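Local atomic coordinates of vascular protein tyrosine phosphatase 1 (Rattus norvegicus, PDB entry 3I36), a protein that probably removes phosphate from phosphotyrosine residues of other proteins, through the cytoplasmic catalytic domain of a membrane-spanning receptor-type phosphatase. Residues V87-I100 against L125-V137. Residues are numbered along the deposited sequence; the frame is centred on the assembly and turned at random.
Sequences VKLSVQTHSTDDYI and LKDFWRMVWEKNV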
loop_
_atom_site.group_PDB
_atom_site.type_symbol
_atom_site.label_atom_id
_atom_site.label_comp_id
_atom_site.label_asym_id
_atom_site.label_seq_id
_atom_site.Cartn_x
_atom_site.Cartn_y
_atom_site.Cartn_z
ATOM N N VAL A 87 -1.462 -0.424 13.020
ATOM C CA VAL A 87 -0.903 0.866 13.359
ATOM C C VAL A 87 -1.720 1.403 14.523
ATOM O O VAL A 87 -2.933 1.538 14.419
ATOM C CB VAL A 87 -0.991 1.820 12.166
ATOM C CG1 VAL A 87 -0.468 3.187 12.541
ATOM C CG2 VAL A 87 -0.230 1.235 10.952
ATOM N N LYS A 88 -1.056 1.703 15.631
ATOM C CA LYS A 88 -1.755 2.193 16.811
ATOM C C LYS A 88 -1.507 3.676 16.951
ATOM O O LYS A 88 -0.366 4.108 16.999
ATOM C CB LYS A 88 -1.264 1.468 18.060
ATOM C CG LYS A 88 -1.554 -0.015 18.045
ATOM C CD LYS A 88 -0.957 -0.704 19.253
ATOM C CE LYS A 88 -0.897 -2.208 19.039
ATOM N NZ LYS A 88 -0.330 -2.924 20.219
ATOM N N LEU A 89 -2.581 4.456 17.003
ATOM C CA LEU A 89 -2.451 5.893 17.134
ATOM C C LEU A 89 -2.459 6.291 18.598
ATOM O O LEU A 89 -2.676 5.458 19.472
ATOM C CB LEU A 89 -3.587 6.586 16.395
ATOM C CG LEU A 89 -3.757 6.071 14.962
ATOM C CD1 LEU A 89 -4.932 6.780 14.293
ATOM C CD2 LEU A 89 -2.445 6.238 14.163
ATOM N N SER A 90 -2.202 7.566 18.852
ATOM C CA SER A 90 -2.240 8.096 20.199
ATOM C C SER A 90 -3.651 7.934 20.729
ATOM O O SER A 90 -4.611 7.800 19.968
ATOM C CB SER A 90 -1.872 9.579 20.190
ATOM O OG SER A 90 -2.695 10.272 19.269
ATOM N N VAL A 91 -3.774 7.920 22.042
ATOM C CA VAL A 91 -5.086 7.836 22.641
ATOM C C VAL A 91 -5.333 9.144 23.364
ATOM O O VAL A 91 -4.436 9.675 24.016
ATOM C CB VAL A 91 -5.176 6.660 23.612
ATOM C CG1 VAL A 91 -5.043 5.355 22.852
ATOM C CG2 VAL A 91 -4.092 6.765 24.669
ATOM N N GLN A 92 -6.540 9.673 23.214
ATOM C CA GLN A 92 -6.940 10.884 23.910
ATOM C C GLN A 92 -7.779 10.493 25.116
ATOM O O GLN A 92 -7.291 10.455 26.245
ATOM C CB GLN A 92 -7.747 11.802 22.986
ATOM C CG GLN A 92 -6.927 12.568 21.944
ATOM C CD GLN A 92 -6.622 11.749 20.694
ATOM O OE1 GLN A 92 -7.356 11.807 19.704
ATOM N NE2 GLN A 92 -5.532 10.988 20.733
ATOM N N THR A 93 -9.039 10.166 24.857
ATOM C CA THR A 93 -9.992 9.893 25.920
ATOM C C THR A 93 -10.329 8.407 26.015
ATOM O O THR A 93 -10.823 7.932 27.039
ATOM C CB THR A 93 -11.290 10.685 25.689
ATOM O OG1 THR A 93 -11.921 10.224 24.489
ATOM C CG2 THR A 93 -10.980 12.161 25.538
ATOM N N HIS A 94 -10.063 7.669 24.947
ATOM C CA HIS A 94 -10.498 6.283 24.904
ATOM C C HIS A 94 -9.492 5.414 24.171
ATOM O O HIS A 94 -8.862 5.843 23.200
ATOM C CB HIS A 94 -11.878 6.180 24.252
ATOM C CG HIS A 94 -12.581 4.887 24.529
ATOM N ND1 HIS A 94 -13.186 4.613 25.739
ATOM C CD2 HIS A 94 -12.780 3.794 23.755
ATOM C CE1 HIS A 94 -13.725 3.406 25.696
ATOM N NE2 HIS A 94 -13.491 2.889 24.503
ATOM N N SER A 95 -9.345 4.188 24.648
ATOM C CA SER A 95 -8.378 3.276 24.076
ATOM C C SER A 95 -8.619 3.107 22.572
ATOM O O SER A 95 -7.671 2.954 21.809
ATOM C CB SER A 95 -8.469 1.926 24.777
ATOM O OG SER A 95 -9.786 1.422 24.685
ATOM N N THR A 96 -9.882 3.148 22.150
ATOM C CA THR A 96 -10.198 2.929 20.732
ATOM C C THR A 96 -9.771 4.104 19.869
ATOM O O THR A 96 -9.810 4.031 18.639
ATOM C CB THR A 96 -11.688 2.649 20.503
ATOM O OG1 THR A 96 -12.456 3.757 20.991
ATOM C CG2 THR A 96 -12.102 1.381 21.231
ATOM N N ASP A 97 -9.350 5.184 20.511
ATOM C CA ASP A 97 -8.745 6.285 19.768
ATOM C C ASP A 97 -7.494 5.805 19.035
ATOM O O ASP A 97 -7.029 6.452 18.112
ATOM C CB ASP A 97 -8.329 7.399 20.714
ATOM C CG ASP A 97 -9.502 8.114 21.328
ATOM O OD1 ASP A 97 -10.646 7.934 20.850
ATOM O OD2 ASP A 97 -9.257 8.864 22.286
ATOM N N ASP A 98 -6.934 4.682 19.460
ATOM C CA ASP A 98 -5.677 4.238 18.870
ATOM C C ASP A 98 -5.919 3.579 17.520
ATOM O O ASP A 98 -4.984 3.231 16.795
ATOM C CB ASP A 98 -4.918 3.297 19.820
ATOM C CG ASP A 98 -5.479 1.869 19.847
ATOM O OD1 ASP A 98 -6.417 1.522 19.093
ATOM O OD2 ASP A 98 -4.950 1.069 20.638
ATOM N N TYR A 99 -7.184 3.448 17.164
ATOM C CA TYR A 99 -7.524 2.529 16.097
ATOM C C TYR A 99 -7.580 3.181 14.742
ATOM O O TYR A 99 -8.219 4.218 14.552
ATOM C CB TYR A 99 -8.857 1.828 16.340
ATOM C CG TYR A 99 -9.114 0.856 15.234
ATOM C CD1 TYR A 99 -8.537 -0.410 15.259
ATOM C CD2 TYR A 99 -9.875 1.215 14.127
ATOM C CE1 TYR A 99 -8.727 -1.301 14.227
ATOM C CE2 TYR A 99 -10.086 0.318 13.083
ATOM C CZ TYR A 99 -9.497 -0.941 13.148
ATOM O OH TYR A 99 -9.679 -1.832 12.131
ATOM N N ILE A 100 -6.920 2.536 13.792
ATOM C CA ILE A 100 -7.110 2.871 12.399
ATOM C C ILE A 100 -6.927 1.593 11.615
ATOM O O ILE A 100 -6.142 0.711 11.994
ATOM C CB ILE A 100 -6.115 3.939 11.926
ATOM C CG1 ILE A 100 -6.398 4.314 10.457
ATOM C CG2 ILE A 100 -4.684 3.429 12.135
ATOM C CD1 ILE A 100 -5.830 5.674 10.047
ATOM N N LEU A 125 -11.178 10.462 8.593
ATOM C CA LEU A 125 -10.246 11.399 7.981
ATOM C C LEU A 125 -9.267 11.922 9.021
ATOM O O LEU A 125 -8.062 11.991 8.776
ATOM C CB LEU A 125 -10.983 12.556 7.314
ATOM C CG LEU A 125 -11.843 12.225 6.098
ATOM C CD1 LEU A 125 -12.348 13.518 5.478
ATOM C CD2 LEU A 125 -11.062 11.385 5.080
ATOM N N LYS A 126 -9.780 12.294 10.186
ATOM C CA LYS A 126 -8.914 12.822 11.240
ATOM C C LYS A 126 -7.928 11.751 11.660
ATOM O O LYS A 126 -6.731 12.006 11.817
ATOM C CB LYS A 126 -9.734 13.301 12.435
ATOM C CG LYS A 126 -10.626 14.484 12.125
ATOM C CD LYS A 126 -11.243 15.025 13.401
ATOM C CE LYS A 126 -12.372 15.994 13.087
ATOM N NZ LYS A 126 -13.146 16.350 14.306
ATOM N N ASP A 127 -8.440 10.537 11.817
ATOM C CA ASP A 127 -7.596 9.409 12.167
ATOM C C ASP A 127 -6.508 9.211 11.123
ATOM O O ASP A 127 -5.352 8.960 11.451
ATOM C CB ASP A 127 -8.441 8.146 12.214
ATOM C CG ASP A 127 -9.381 8.121 13.395
ATOM O OD1 ASP A 127 -9.227 8.967 14.314
ATOM O OD2 ASP A 127 -10.258 7.248 13.398
ATOM N N PHE A 128 -6.899 9.313 9.857
ATOM C CA PHE A 128 -5.966 9.121 8.771
ATOM C C PHE A 128 -4.811 10.101 8.881
ATOM O O PHE A 128 -3.643 9.709 8.843
ATOM C CB PHE A 128 -6.681 9.310 7.442
ATOM C CG PHE A 128 -5.808 9.117 6.256
ATOM C CD1 PHE A 128 -5.637 7.859 5.699
ATOM C CD2 PHE A 128 -5.162 10.198 5.678
ATOM C CE1 PHE A 128 -4.835 7.686 4.570
ATOM C CE2 PHE A 128 -4.355 10.030 4.567
ATOM C CZ PHE A 128 -4.190 8.769 4.015
ATOM N N TRP A 129 -5.129 11.381 9.009
ATOM C CA TRP A 129 -4.077 12.381 9.113
ATOM C C TRP A 129 -3.301 12.275 10.414
ATOM O O TRP A 129 -2.113 12.592 10.468
ATOM C CB TRP A 129 -4.632 13.781 8.896
ATOM C CG TRP A 129 -4.945 13.985 7.465
ATOM C CD1 TRP A 129 -6.176 13.977 6.884
ATOM C CD2 TRP A 129 -3.995 14.150 6.411
ATOM N NE1 TRP A 129 -6.056 14.165 5.524
ATOM C CE2 TRP A 129 -4.726 14.274 5.208
ATOM C CE3 TRP A 129 -2.597 14.219 6.366
ATOM C CZ2 TRP A 129 -4.105 14.461 3.975
ATOM C CZ3 TRP A 129 -1.978 14.398 5.137
ATOM C CH2 TRP A 129 -2.732 14.523 3.960
ATOM N N ARG A 130 -3.959 11.802 11.458
ATOM C CA ARG A 130 -3.276 11.615 12.725
ATOM C C ARG A 130 -2.232 10.515 12.550
ATOM O O ARG A 130 -1.127 10.606 13.066
ATOM C CB ARG A 130 -4.263 11.278 13.842
ATOM C CG ARG A 130 -3.650 11.377 15.230
ATOM C CD ARG A 130 -4.716 11.571 16.304
ATOM N NE ARG A 130 -5.803 10.619 16.163
ATOM C CZ ARG A 130 -5.963 9.548 16.930
ATOM N NH1 ARG A 130 -6.983 8.734 16.718
ATOM N NH2 ARG A 130 -5.101 9.293 17.896
ATOM N N MET A 131 -2.573 9.496 11.773
ATOM C CA MET A 131 -1.626 8.424 11.502
ATOM C C MET A 131 -0.486 8.980 10.667
ATOM O O MET A 131 0.687 8.723 10.929
ATOM C CB MET A 131 -2.291 7.316 10.721
ATOM C CG MET A 131 -1.299 6.251 10.310
ATOM S SD MET A 131 -2.104 4.775 9.690
ATOM C CE MET A 131 -2.747 5.328 8.121
ATOM N N VAL A 132 -0.848 9.729 9.635
ATOM C CA VAL A 132 0.148 10.348 8.784
ATOM C C VAL A 132 1.107 11.131 9.650
ATOM O O VAL A 132 2.318 11.022 9.499
ATOM C CB VAL A 132 -0.492 11.297 7.756
ATOM C CG1 VAL A 132 0.564 12.273 7.197
ATOM C CG2 VAL A 132 -1.115 10.490 6.632
ATOM N N TRP A 133 0.563 11.920 10.569
ATOM C CA TRP A 133 1.411 12.760 11.404
ATOM C C TRP A 133 2.223 11.936 12.390
ATOM O O TRP A 133 3.453 12.017 12.445
ATOM C CB TRP A 133 0.609 13.785 12.193
ATOM C CG TRP A 133 1.558 14.573 13.002
ATOM C CD1 TRP A 133 1.834 14.434 14.333
ATOM C CD2 TRP A 133 2.468 15.555 12.500
ATOM N NE1 TRP A 133 2.833 15.314 14.699
ATOM C CE2 TRP A 133 3.241 16.005 13.587
ATOM C CE3 TRP A 133 2.686 16.109 11.233
ATOM C CZ2 TRP A 133 4.213 16.994 13.449
ATOM C CZ3 TRP A 133 3.659 17.093 11.094
ATOM C CH2 TRP A 133 4.410 17.523 12.199
ATOM N N GLU A 134 1.529 11.132 13.179
ATOM C CA GLU A 134 2.184 10.432 14.270
ATOM C C GLU A 134 3.174 9.401 13.788
ATOM O O GLU A 134 4.121 9.074 14.488
ATOM C CB GLU A 134 1.150 9.769 15.168
ATOM C CG GLU A 134 0.292 10.794 15.883
ATOM C CD GLU A 134 -0.755 10.154 16.751
ATOM O OE1 GLU A 134 -0.788 8.905 16.838
ATOM O OE2 GLU A 134 -1.540 10.914 17.343
ATOM N N LYS A 135 2.936 8.865 12.603
ATOM C CA LYS A 135 3.791 7.788 12.133
ATOM C C LYS A 135 4.833 8.273 11.137
ATOM O O LYS A 135 5.503 7.470 10.508
ATOM C CB LYS A 135 2.967 6.643 11.562
ATOM C CG LYS A 135 1.956 6.093 12.547
ATOM C CD LYS A 135 2.598 5.791 13.914
ATOM C CE LYS A 135 1.572 5.163 14.866
ATOM N NZ LYS A 135 2.045 5.087 16.278
ATOM N N ASN A 136 4.975 9.588 11.018
ATOM C CA ASN A 136 6.116 10.144 10.312
ATOM C C ASN A 136 6.027 9.872 8.818
ATOM O O ASN A 136 7.037 9.646 8.161
ATOM C CB ASN A 136 7.408 9.540 10.873
ATOM C CG ASN A 136 8.623 10.362 10.535
ATOM O OD1 ASN A 136 8.556 11.582 10.522
ATOM N ND2 ASN A 136 9.746 9.693 10.252
ATOM N N VAL A 137 4.813 9.894 8.285
ATOM C CA VAL A 137 4.603 9.628 6.873
ATOM C C VAL A 137 4.924 10.862 6.047
ATOM O O VAL A 137 4.377 11.923 6.293
ATOM C CB VAL A 137 3.148 9.188 6.626
ATOM C CG1 VAL A 137 2.867 9.057 5.144
ATOM C CG2 VAL A 137 2.918 7.850 7.315
HETATM O O HOH W 1 -9.729 4.953 12.240
HETATM O O HOH W 2 -9.735 5.892 15.969
#
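Arg-130 reaches out of helix 125-134 into the loop 89-98 and lays its guanidinium between Leu-89, whose CD1 lies 3.7 Å above one face, and Gln-92 over the other, the amide standing nearly upright on the guanidinium (planes 83° apart). Its chain leaves with CG anti to the backbone N (chi1 -167°) and bends at chi3, turning the NH edge to the loop carbonyls. Arg-130 NH1 donates almost straight to Asp-97 O (2.7 Å); Arg-130 NH2 holds Ser-90 O and OG, both near the guanidinium plane, and itself stands above the Ser-90 carbonyl plane. One helical turn away on either side, Asp-127 OD1 forms a salt bridge with Arg-130 NH1 (3.3 Å) and Glu-134 OE1 takes Ser-90 N on its syn lone pair (2.8 Å). Below this polar layer Met-131 meets Leu-89, Ile-100 and Val-87, and continues onto the mixed sheet of the protein-tyrosine phosphatase catalytic domain, on which the helix packs. Lys-135 NZ donates to Lys-88 O (2.7 Å), while one water joins Tyr-99 O to Asp-127 OD2. Flanking carboxylates probably stabilise the arginine's charge, while its bonds to both limbs of the loop tie that loop to the helix.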